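Local coordinates for possible transcriptional regulator, ArsR family protein (Rhodococcus sp. RHA1, PDB 3F6V), which probably binds DNA and regulates transcription as an ArsR-family repressor built as a dimer with a winged-helix core, at residues 99-104 against 110-115; 61-66 against 93-98; 49-54 against 119-124. All coordinates share one frame; numbering follows the deposited sequence. Where two conformers were deposited one is given.

Interaction 1. Residues 99-104 against 110-115; sequences GLVTPR and RYYRLD
The carbonyl oxygen Thr102 O is gripped from more than one direction. The backbone nitrogen Arg113 N donates to Thr102 O at 3.1 Å, and water 1 lies at a similar distance, probably donating to it too. That water also accepts from Arg113 NH1 at 2.9 Å, in the plane of the guanidinium and at its edge, so the backbone of Arg113 meets the carbonyl directly and its side chain through the water. Arg113 NH1 reaches that water through an extended chain, CG lying between the backbone N and the carbonyl carbon (chi1 67°). The methyl Thr102 CG2 lies over a face of the same guanidinium, 3.5 Å from Arg113 NH2.

The strands pair antiparallel: Thr102 with Arg113 and Arg104 with Tyr111 in hydrogen-bonded positions, Tyr111 N meeting Arg104 O at 2.8 Å and nearly straight (173°). The side chains of the latter pair also meet: the Arg104 guanidinium lies flat on one face of the Tyr111 ring, planes 17° apart, with Arg104 NH2 3.6 Å from Tyr111 CD2. Cation-pi attraction is off-centre, and Arg104 NE forms a salt bridge with Glu71.

The face carrying Pro103 and Tyr112 is apolar in part: Pro103 CB is 3.6 Å from Tyr112 CE1. In the Arg110 conformer given, one of two, Pro103 CB also covers a guanidinium face, while Arg110 NE donates to Tyr112 OH at 2.9 Å.

Strand 109-114 is the central strand, bonded through Arg110 and Tyr112 to Val74 and Gln72. Val101 and Tyr112 rest on helix 85-97, and Asp115 caps helix 116-129 through Gln117 N.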
loop_
_atom_site.group_PDB
_atom_site.type_symbol
_atom_site.label_atom_id
_atom_site.label_comp_id
_atom_site.label_asym_id
_atom_site.label_seq_id
_atom_site.Cartn_x
_atom_site.Cartn_y
_atom_site.Cartn_z
ATOM N N GLY A 99 8.866 -10.133 5.525
ATOM C CA GLY A 99 8.173 -11.241 6.131
ATOM C C GLY A 99 6.933 -11.721 5.411
ATOM O O GLY A 99 6.139 -12.490 5.994
ATOM N N LEU A 100 6.786 -11.354 4.134
ATOM C CA LEU A 100 5.595 -11.700 3.375
ATOM C C LEU A 100 5.752 -12.979 2.547
ATOM O O LEU A 100 4.755 -13.624 2.236
ATOM C CB LEU A 100 5.210 -10.520 2.463
ATOM C CG LEU A 100 4.709 -9.280 3.215
ATOM C CD1 LEU A 100 4.707 -8.038 2.327
ATOM C CD2 LEU A 100 3.249 -9.582 3.683
ATOM N N VAL A 101 6.993 -13.281 2.186
ATOM C CA VAL A 101 7.289 -14.527 1.439
ATOM C C VAL A 101 8.486 -15.190 2.088
ATOM O O VAL A 101 9.226 -14.555 2.857
ATOM C CB VAL A 101 7.534 -14.288 -0.072
ATOM C CG1 VAL A 101 6.330 -13.591 -0.715
ATOM C CG2 VAL A 101 8.754 -13.516 -0.309
ATOM N N THR A 102 8.705 -16.458 1.726
ATOM C CA THR A 102 9.752 -17.276 2.346
ATOM C C THR A 102 10.433 -18.043 1.214
ATOM O O THR A 102 9.732 -18.622 0.390
ATOM C CB THR A 102 9.066 -18.284 3.341
ATOM O OG1 THR A 102 8.226 -17.532 4.259
ATOM C CG2 THR A 102 10.092 -19.058 4.101
ATOM N N PRO A 103 11.764 -18.037 1.186
ATOM C CA PRO A 103 12.509 -18.738 0.121
ATOM C C PRO A 103 12.904 -20.161 0.548
ATOM O O PRO A 103 13.054 -20.450 1.735
ATOM C CB PRO A 103 13.790 -17.887 0.001
ATOM C CG PRO A 103 14.024 -17.434 1.418
ATOM C CD PRO A 103 12.661 -17.185 2.014
ATOM N N ARG A 104 13.111 -20.997 -0.446
ATOM C CA ARG A 104 13.628 -22.383 -0.231
ATOM C C ARG A 104 14.456 -22.717 -1.446
ATOM O O ARG A 104 14.037 -22.436 -2.539
ATOM C CB ARG A 104 12.416 -23.364 -0.151
ATOM C CG ARG A 104 12.721 -24.838 0.064
ATOM C CD ARG A 104 11.419 -25.616 0.219
ATOM N NE ARG A 104 10.661 -25.763 -1.046
ATOM C CZ ARG A 104 10.848 -26.753 -1.931
ATOM N NH1 ARG A 104 11.775 -27.675 -1.707
ATOM N NH2 ARG A 104 10.115 -26.827 -3.046
ATOM N N ARG A 110 15.084 -21.834 -7.061
ATOM C CA ARG A 110 14.812 -21.163 -5.817
ATOM C C ARG A 110 13.311 -21.030 -5.881
ATOM O O ARG A 110 12.755 -20.631 -6.912
ATOM C CB ARG A 110 15.459 -19.796 -5.795
ATOM C CG ARG A 110 15.277 -19.055 -4.504
ATOM C CD ARG A 110 16.362 -18.027 -4.397
ATOM N NE ARG A 110 16.270 -17.162 -3.228
ATOM C CZ ARG A 110 16.795 -17.441 -2.040
ATOM N NH1 ARG A 110 17.427 -18.591 -1.837
ATOM N NH2 ARG A 110 16.682 -16.569 -1.053
ATOM N N TYR A 111 12.672 -21.383 -4.778
ATOM C CA TYR A 111 11.220 -21.334 -4.642
ATOM C C TYR A 111 10.802 -20.297 -3.618
ATOM O O TYR A 111 11.484 -20.122 -2.600
ATOM C CB TYR A 111 10.713 -22.674 -4.143
ATOM C CG TYR A 111 10.839 -23.803 -5.136
ATOM C CD1 TYR A 111 9.848 -24.070 -6.077
ATOM C CD2 TYR A 111 11.967 -24.602 -5.126
ATOM C CE1 TYR A 111 9.942 -25.164 -6.965
ATOM C CE2 TYR A 111 12.110 -25.658 -6.018
ATOM C CZ TYR A 111 11.117 -25.928 -6.920
ATOM O OH TYR A 111 11.285 -26.996 -7.810
ATOM N N TYR A 112 9.685 -19.630 -3.882
ATOM C CA TYR A 112 9.098 -18.678 -2.923
ATOM C C TYR A 112 7.678 -19.087 -2.623
ATOM O O TYR A 112 6.975 -19.597 -3.477
ATOM C CB TYR A 112 9.120 -17.268 -3.506
ATOM C CG TYR A 112 10.485 -16.632 -3.357
ATOM C CD1 TYR A 112 10.857 -16.003 -2.161
ATOM C CD2 TYR A 112 11.414 -16.715 -4.377
ATOM C CE1 TYR A 112 12.116 -15.471 -1.994
ATOM C CE2 TYR A 112 12.717 -16.158 -4.241
ATOM C CZ TYR A 112 13.059 -15.568 -3.024
ATOM O OH TYR A 112 14.300 -15.006 -2.854
ATOM N N ARG A 113 7.248 -18.841 -1.391
ATOM C CA ARG A 113 5.887 -19.123 -0.958
ATOM C C ARG A 113 5.428 -17.999 -0.014
ATOM O O ARG A 113 6.245 -17.349 0.644
ATOM C CB ARG A 113 5.833 -20.481 -0.241
ATOM C CG ARG A 113 6.574 -20.530 1.096
ATOM C CD ARG A 113 6.656 -22.009 1.530
ATOM N NE ARG A 113 7.191 -22.162 2.884
ATOM C CZ ARG A 113 8.489 -22.177 3.195
ATOM N NH1 ARG A 113 9.432 -22.091 2.237
ATOM N NH2 ARG A 113 8.855 -22.342 4.467
ATOM N N LEU A 114 4.119 -17.816 0.056
ATOM C CA LEU A 114 3.560 -16.813 0.967
ATOM C C LEU A 114 3.725 -17.219 2.401
ATOM O O LEU A 114 3.614 -18.412 2.746
ATOM C CB LEU A 114 2.062 -16.580 0.666
ATOM C CG LEU A 114 1.827 -15.836 -0.654
ATOM C CD1 LEU A 114 0.410 -15.927 -1.111
ATOM C CD2 LEU A 114 2.281 -14.406 -0.563
ATOM N N ASP A 115 3.991 -16.219 3.276
ATOM C CA ASP A 115 4.071 -16.464 4.706
ATOM C C ASP A 115 2.809 -15.900 5.388
ATOM O O ASP A 115 2.656 -14.657 5.463
ATOM C CB ASP A 115 5.314 -15.778 5.268
ATOM C CG ASP A 115 5.570 -16.128 6.699
ATOM O OD1 ASP A 115 4.639 -16.645 7.384
ATOM O OD2 ASP A 115 6.752 -15.941 7.124
HETATM O O HOH W 1 9.356 -21.491 -0.591
#

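Interaction 2. Residues 61-66 against 93-98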
loop_
_atom_site.group_PDB
_atom_site.type_symbol
_atom_site.label_atom_id
_atom_site.label_comp_id
_atom_site.label_asym_id
_atom_site.label_seq_id
_atom_site.Cartn_x
_atom_site.Cartn_y
_atom_site.Cartn_z
ATOM N N ARG A 61 2.365 -6.597 -5.566
ATOM C CA ARG A 61 0.973 -7.050 -5.387
ATOM C C ARG A 61 0.687 -8.243 -6.254
ATOM O O ARG A 61 0.058 -9.221 -5.788
ATOM C CB ARG A 61 -0.062 -5.973 -5.723
ATOM C CG ARG A 61 0.033 -4.797 -4.765
ATOM C CD ARG A 61 -1.199 -3.926 -4.786
ATOM N NE ARG A 61 -1.683 -3.467 -6.054
ATOM C CZ ARG A 61 -1.615 -2.197 -6.504
ATOM N NH1 ARG A 61 -0.906 -1.262 -5.880
ATOM N NH2 ARG A 61 -2.249 -1.867 -7.596
ATOM N N ARG A 62 1.122 -8.148 -7.511
ATOM C CA ARG A 62 0.826 -9.246 -8.448
ATOM C C ARG A 62 1.614 -10.501 -8.054
ATOM O O ARG A 62 1.082 -11.600 -8.143
ATOM C CB ARG A 62 1.170 -8.836 -9.880
ATOM C CG ARG A 62 0.819 -9.879 -10.921
ATOM C CD ARG A 62 -0.670 -10.155 -10.982
ATOM N NE ARG A 62 -0.992 -11.218 -11.935
ATOM C CZ ARG A 62 -1.905 -12.160 -11.710
ATOM N NH1 ARG A 62 -2.599 -12.185 -10.558
ATOM N NH2 ARG A 62 -2.125 -13.080 -12.639
ATOM N N LEU A 63 2.853 -10.335 -7.586
ATOM C CA LEU A 63 3.630 -11.516 -7.174
ATOM C C LEU A 63 2.927 -12.208 -5.997
ATOM O O LEU A 63 2.834 -13.440 -5.950
ATOM C CB LEU A 63 5.037 -11.134 -6.755
ATOM C CG LEU A 63 6.003 -10.814 -7.890
ATOM C CD1 LEU A 63 7.243 -10.093 -7.402
ATOM C CD2 LEU A 63 6.410 -12.117 -8.613
ATOM N N VAL A 64 2.409 -11.425 -5.045
ATOM C CA VAL A 64 1.676 -12.003 -3.931
ATOM C C VAL A 64 0.436 -12.769 -4.438
ATOM O O VAL A 64 0.173 -13.891 -3.968
ATOM C CB VAL A 64 1.330 -10.874 -2.883
ATOM C CG1 VAL A 64 0.233 -11.317 -1.943
ATOM C CG2 VAL A 64 2.612 -10.489 -2.117
ATOM N N GLN A 65 -0.326 -12.172 -5.372
ATOM C CA GLN A 65 -1.474 -12.895 -5.963
ATOM C C GLN A 65 -1.058 -14.183 -6.642
ATOM O O GLN A 65 -1.694 -15.222 -6.412
ATOM C CB GLN A 65 -2.163 -12.030 -6.970
ATOM C CG GLN A 65 -2.891 -10.856 -6.312
ATOM C CD GLN A 65 -3.635 -10.079 -7.332
ATOM O OE1 GLN A 65 -3.167 -9.960 -8.489
ATOM N NE2 GLN A 65 -4.805 -9.542 -6.953
ATOM N N LEU A 66 0.005 -14.127 -7.430
ATOM C CA LEU A 66 0.461 -15.325 -8.119
ATOM C C LEU A 66 0.806 -16.443 -7.145
ATOM O O LEU A 66 0.512 -17.631 -7.394
ATOM C CB LEU A 66 1.623 -15.005 -9.041
ATOM C CG LEU A 66 1.288 -14.187 -10.264
ATOM C CD1 LEU A 66 2.559 -13.625 -10.892
ATOM C CD2 LEU A 66 0.465 -14.984 -11.307
ATOM N N ARG A 93 13.089 -10.597 -2.899
ATOM C CA ARG A 93 13.974 -10.350 -1.752
ATOM C C ARG A 93 13.382 -9.294 -0.804
ATOM O O ARG A 93 13.458 -9.419 0.424
ATOM C CB ARG A 93 15.353 -9.881 -2.232
ATOM C CG ARG A 93 16.375 -9.696 -1.124
ATOM C CD ARG A 93 17.718 -9.181 -1.653
ATOM N NE ARG A 93 18.550 -8.606 -0.588
ATOM C CZ ARG A 93 19.429 -9.306 0.125
ATOM N NH1 ARG A 93 19.594 -10.603 -0.115
ATOM N NH2 ARG A 93 20.142 -8.714 1.076
ATOM N N VAL A 94 12.804 -8.245 -1.401
ATOM C CA VAL A 94 12.159 -7.190 -0.589
ATOM C C VAL A 94 10.963 -7.792 0.164
ATOM O O VAL A 94 10.771 -7.544 1.388
ATOM C CB VAL A 94 11.771 -5.989 -1.455
ATOM C CG1 VAL A 94 11.057 -4.950 -0.614
ATOM C CG2 VAL A 94 13.027 -5.296 -2.011
ATOM N N LEU A 95 10.141 -8.587 -0.531
ATOM C CA LEU A 95 8.982 -9.195 0.113
ATOM C C LEU A 95 9.465 -10.159 1.230
ATOM O O LEU A 95 8.808 -10.325 2.264
ATOM C CB LEU A 95 8.196 -9.989 -0.914
ATOM C CG LEU A 95 7.362 -9.082 -1.817
ATOM C CD1 LEU A 95 6.856 -9.914 -3.017
ATOM C CD2 LEU A 95 6.157 -8.550 -1.074
ATOM N N THR A 96 10.622 -10.813 1.026
ATOM C CA THR A 96 11.154 -11.744 2.015
ATOM C C THR A 96 11.580 -10.984 3.268
ATOM O O THR A 96 11.241 -11.370 4.406
ATOM C CB THR A 96 12.386 -12.506 1.485
ATOM O OG1 THR A 96 11.987 -13.346 0.392
ATOM C CG2 THR A 96 12.963 -13.396 2.590
ATOM N N GLU A 97 12.254 -9.861 3.059
ATOM C CA GLU A 97 12.712 -9.030 4.170
ATOM C C GLU A 97 11.521 -8.509 4.982
ATOM O O GLU A 97 11.591 -8.408 6.213
ATOM C CB GLU A 97 13.573 -7.883 3.646
ATOM C CG GLU A 97 14.367 -7.102 4.716
ATOM C CD GLU A 97 15.416 -7.957 5.468
ATOM O OE1 GLU A 97 15.547 -9.168 5.193
ATOM O OE2 GLU A 97 16.105 -7.418 6.354
ATOM N N ALA A 98 10.433 -8.207 4.286
ATOM C CA ALA A 98 9.196 -7.769 4.945
ATOM C C ALA A 98 8.403 -8.880 5.608
ATOM O O ALA A 98 7.365 -8.621 6.194
ATOM C CB ALA A 98 8.340 -6.984 3.975
#
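Leu95 meets two residues of helix 58-66 with its two methyls, and both contacts are loose. Leu95 CD2 stands 4.2 Å from Val64 CG2, the two side chains crossing at a slant, while Leu95 CD1 lies 4.3 Å from Leu63 CB. No hydrogen bond links the segments, and they bury just 102 Å² between them. The closest CA atoms, those of Val64 and Leu95, are 8.8 Å apart, a gap bridged by side chains alone.

Torsions explain which branches touch. Leu95 carries CG opposite its carbonyl carbon (chi1 -77°), which sends the isobutyl group across to helix 58-66. In Val64 a chi1 of 163° puts CG2 opposite the carbonyl carbon, and this branch faces Leu95.

The next shell fixes these three residues. Leu95 also packs on Val54, Leu100 and Val101, Leu63 on Phe81, and Val64 on Leu114 and on Leu134 of the second subunit. Further out on helix 58-66, Arg62 NH1 donates to Gln65 OE1 at 3.1 Å, its donor standing above the amide carbonyl plane, whereas Gln65 NE2 bonds to the carbonyl of Phe129 of the second subunit. Arg61 reaches the carbonyl of Ala56 with NH1 and makes a salt bridge with Asp50 of the second subunit through NH2.

Helix 85-97 follows helix 74-78 in the chain and precedes the hairpin of strands 101-106 and 109-114, the order of a winged helix-turn-helix. By family analogy it is probably the recognition helix; here its inner side, at Leu95, meets helix 58-66 in the core, as in the ArsR fold.

Interaction 3. Residues 49-54 against 119-124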
loop_
_atom_site.group_PDB
_atom_site.type_symbol
_atom_site.label_atom_id
_atom_site.label_comp_id
_atom_site.label_asym_id
_atom_site.label_seq_id
_atom_site.Cartn_x
_atom_site.Cartn_y
_atom_site.Cartn_z
ATOM N N LEU A 49 10.924 -2.441 7.905
ATOM C CA LEU A 49 10.021 -2.454 6.730
ATOM C C LEU A 49 8.564 -2.549 7.131
ATOM O O LEU A 49 8.199 -3.370 7.975
ATOM C CB LEU A 49 10.343 -3.578 5.743
ATOM C CG LEU A 49 11.704 -3.636 5.048
ATOM C CD1 LEU A 49 11.661 -4.731 3.960
ATOM C CD2 LEU A 49 12.152 -2.298 4.466
ATOM N N ASP A 50 7.731 -1.675 6.561
ATOM C CA ASP A 50 6.318 -1.745 6.786
ATOM C C ASP A 50 5.690 -2.661 5.717
ATOM O O ASP A 50 5.875 -2.409 4.525
ATOM C CB ASP A 50 5.779 -0.292 6.680
ATOM C CG ASP A 50 4.284 -0.197 6.822
ATOM O OD1 ASP A 50 3.568 -0.615 5.895
ATOM O OD2 ASP A 50 3.815 0.363 7.846
ATOM N N GLN A 51 4.935 -3.695 6.103
ATOM C CA GLN A 51 4.479 -4.709 5.154
ATOM C C GLN A 51 3.546 -4.110 4.152
ATOM O O GLN A 51 3.476 -4.588 3.026
ATOM C CB GLN A 51 3.712 -5.855 5.848
ATOM C CG GLN A 51 4.584 -6.829 6.627
ATOM C CD GLN A 51 4.884 -6.415 8.012
ATOM O OE1 GLN A 51 4.494 -5.338 8.484
ATOM N NE2 GLN A 51 5.565 -7.283 8.705
ATOM N N LEU A 52 2.704 -3.146 4.578
ATOM C CA LEU A 52 1.757 -2.580 3.669
ATOM C C LEU A 52 2.452 -1.694 2.641
ATOM O O LEU A 52 2.155 -1.775 1.474
ATOM C CB LEU A 52 0.690 -1.836 4.481
ATOM C CG LEU A 52 -0.351 -1.072 3.654
ATOM C CD1 LEU A 52 -1.102 -1.908 2.662
ATOM C CD2 LEU A 52 -1.326 -0.501 4.646
ATOM N N GLU A 53 3.398 -0.869 3.065
ATOM C CA GLU A 53 4.161 -0.067 2.117
ATOM C C GLU A 53 4.877 -0.973 1.101
ATOM O O GLU A 53 4.835 -0.721 -0.092
ATOM C CB GLU A 53 5.148 0.821 2.867
ATOM C CG GLU A 53 6.010 1.673 1.981
ATOM C CD GLU A 53 6.982 2.547 2.767
ATOM O OE1 GLU A 53 7.315 2.221 3.927
ATOM O OE2 GLU A 53 7.437 3.552 2.179
ATOM N N VAL A 54 5.535 -2.022 1.583
ATOM C CA VAL A 54 6.265 -2.925 0.670
ATOM C C VAL A 54 5.335 -3.653 -0.289
ATOM O O VAL A 54 5.575 -3.722 -1.518
ATOM C CB VAL A 54 7.085 -3.947 1.495
ATOM C CG1 VAL A 54 7.578 -5.116 0.608
ATOM C CG2 VAL A 54 8.249 -3.214 2.140
ATOM N N LEU A 119 1.348 -11.959 6.039
ATOM C CA LEU A 119 0.041 -11.559 5.487
ATOM C C LEU A 119 -0.895 -11.077 6.605
ATOM O O LEU A 119 -1.682 -10.152 6.364
ATOM C CB LEU A 119 -0.632 -12.706 4.729
ATOM C CG LEU A 119 0.095 -13.037 3.415
ATOM C CD1 LEU A 119 -0.552 -14.289 2.823
ATOM C CD2 LEU A 119 0.050 -11.891 2.389
ATOM N N ALA A 120 -0.885 -11.718 7.782
ATOM C CA ALA A 120 -1.740 -11.284 8.879
ATOM C C ALA A 120 -1.342 -9.859 9.302
ATOM O O ALA A 120 -2.243 -9.055 9.611
ATOM C CB ALA A 120 -1.632 -12.249 10.044
ATOM N N GLN A 121 -0.050 -9.547 9.326
ATOM C CA GLN A 121 0.345 -8.183 9.714
ATOM C C GLN A 121 -0.023 -7.186 8.629
ATOM O O GLN A 121 -0.498 -6.077 8.934
ATOM C CB GLN A 121 1.821 -8.094 10.035
ATOM C CG GLN A 121 2.241 -8.883 11.235
ATOM C CD GLN A 121 1.420 -8.599 12.474
ATOM O OE1 GLN A 121 1.021 -9.522 13.186
ATOM N NE2 GLN A 121 1.151 -7.317 12.740
ATOM N N LEU A 122 0.119 -7.557 7.352
ATOM C CA LEU A 122 -0.322 -6.718 6.258
ATOM C C LEU A 122 -1.821 -6.372 6.406
ATOM O O LEU A 122 -2.209 -5.190 6.295
ATOM C CB LEU A 122 -0.005 -7.459 4.962
ATOM C CG LEU A 122 -0.531 -6.810 3.714
ATOM C CD1 LEU A 122 0.012 -5.397 3.696
ATOM C CD2 LEU A 122 -0.089 -7.619 2.490
ATOM N N ARG A 123 -2.649 -7.391 6.624
ATOM C CA ARG A 123 -4.077 -7.164 6.727
ATOM C C ARG A 123 -4.383 -6.290 7.942
ATOM O O ARG A 123 -5.234 -5.385 7.835
ATOM C CB ARG A 123 -4.842 -8.486 6.761
ATOM C CG ARG A 123 -6.370 -8.341 6.636
ATOM C CD ARG A 123 -6.770 -7.682 5.364
ATOM N NE ARG A 123 -7.822 -6.696 5.605
ATOM C CZ ARG A 123 -8.666 -6.303 4.658
ATOM N NH1 ARG A 123 -8.587 -6.840 3.440
ATOM N NH2 ARG A 123 -9.610 -5.420 4.919
ATOM N N ALA A 124 -3.668 -6.516 9.056
ATOM C CA ALA A 124 -3.863 -5.669 10.273
ATOM C C ALA A 124 -3.512 -4.212 9.965
ATOM O O ALA A 124 -4.246 -3.305 10.397
ATOM C CB ALA A 124 -3.079 -6.196 11.465
#
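The amide of Gln51 presents one face to Gln121: Gln121 CB stands almost equally far from all three amide atoms, 4.0 Å from Gln51 CD and 4.1 Å from Gln51 OE1 and Gln51 NE2, which places it above the plane. The two side chains run side by side in the same direction, but their amide planes are turned 55° apart, and no hydrogen bond joins them. Gln51 bends at chi2 (86°) to lie this way, and its NE2 makes a weak hydrogen bond to the carbonyl of Ala98. The amide of Gln121, modelled in two conformers, turns off from Gln51.

Nearer the backbone, Gln51 CB meets Leu122 CB at 4.1 Å. The first modelled helix, 51-55, thereby packs on helix 116-129, which follows the wing; in ArsR-type proteins helices flanking the winged-helix core commonly build the dimer interface, and here Leu122 and Arg123 both meet Trp130 of the second subunit, the arginine by cation-pi contact.

Leu52 and Leu122 cross at about a right angle, with Leu122 CD1 3.7 Å from Leu52 CB; since Leu122 and Arg123 each have two deposited conformers, their contacts apply to the ones given. The start of helix 51-55 is secured by Asp50 at the N-cap, where OD1 accepts from Glu53 N at 2.8 Å and 168°, on the anti side of the carboxylate. Asp50 OD2 meanwhile forms a salt bridge with Arg61 of the second subunit.

Overall arrangement
Along the chain, interaction 3 closes the longest loop, and both other contacts are nested inside it, interaction 2 ending before interaction 1 begins. Centres of interactions 1 and 2 are about 8 Å apart, those of 2 and 3 about 11 Å, and those of 1 and 3 about 15 Å. The centre of interaction 2 lies about 3 Å from the centre of the chain. Short links tie them: Leu100 N probably hydrogen-bonds to Leu95 O where helix 85-97 runs into the wing, Leu100 packs on Leu119 and Leu122, and Ala98 touches Gln51. Wing, probable recognition helix and the subunit-contacting helices thus share one continuous packed body.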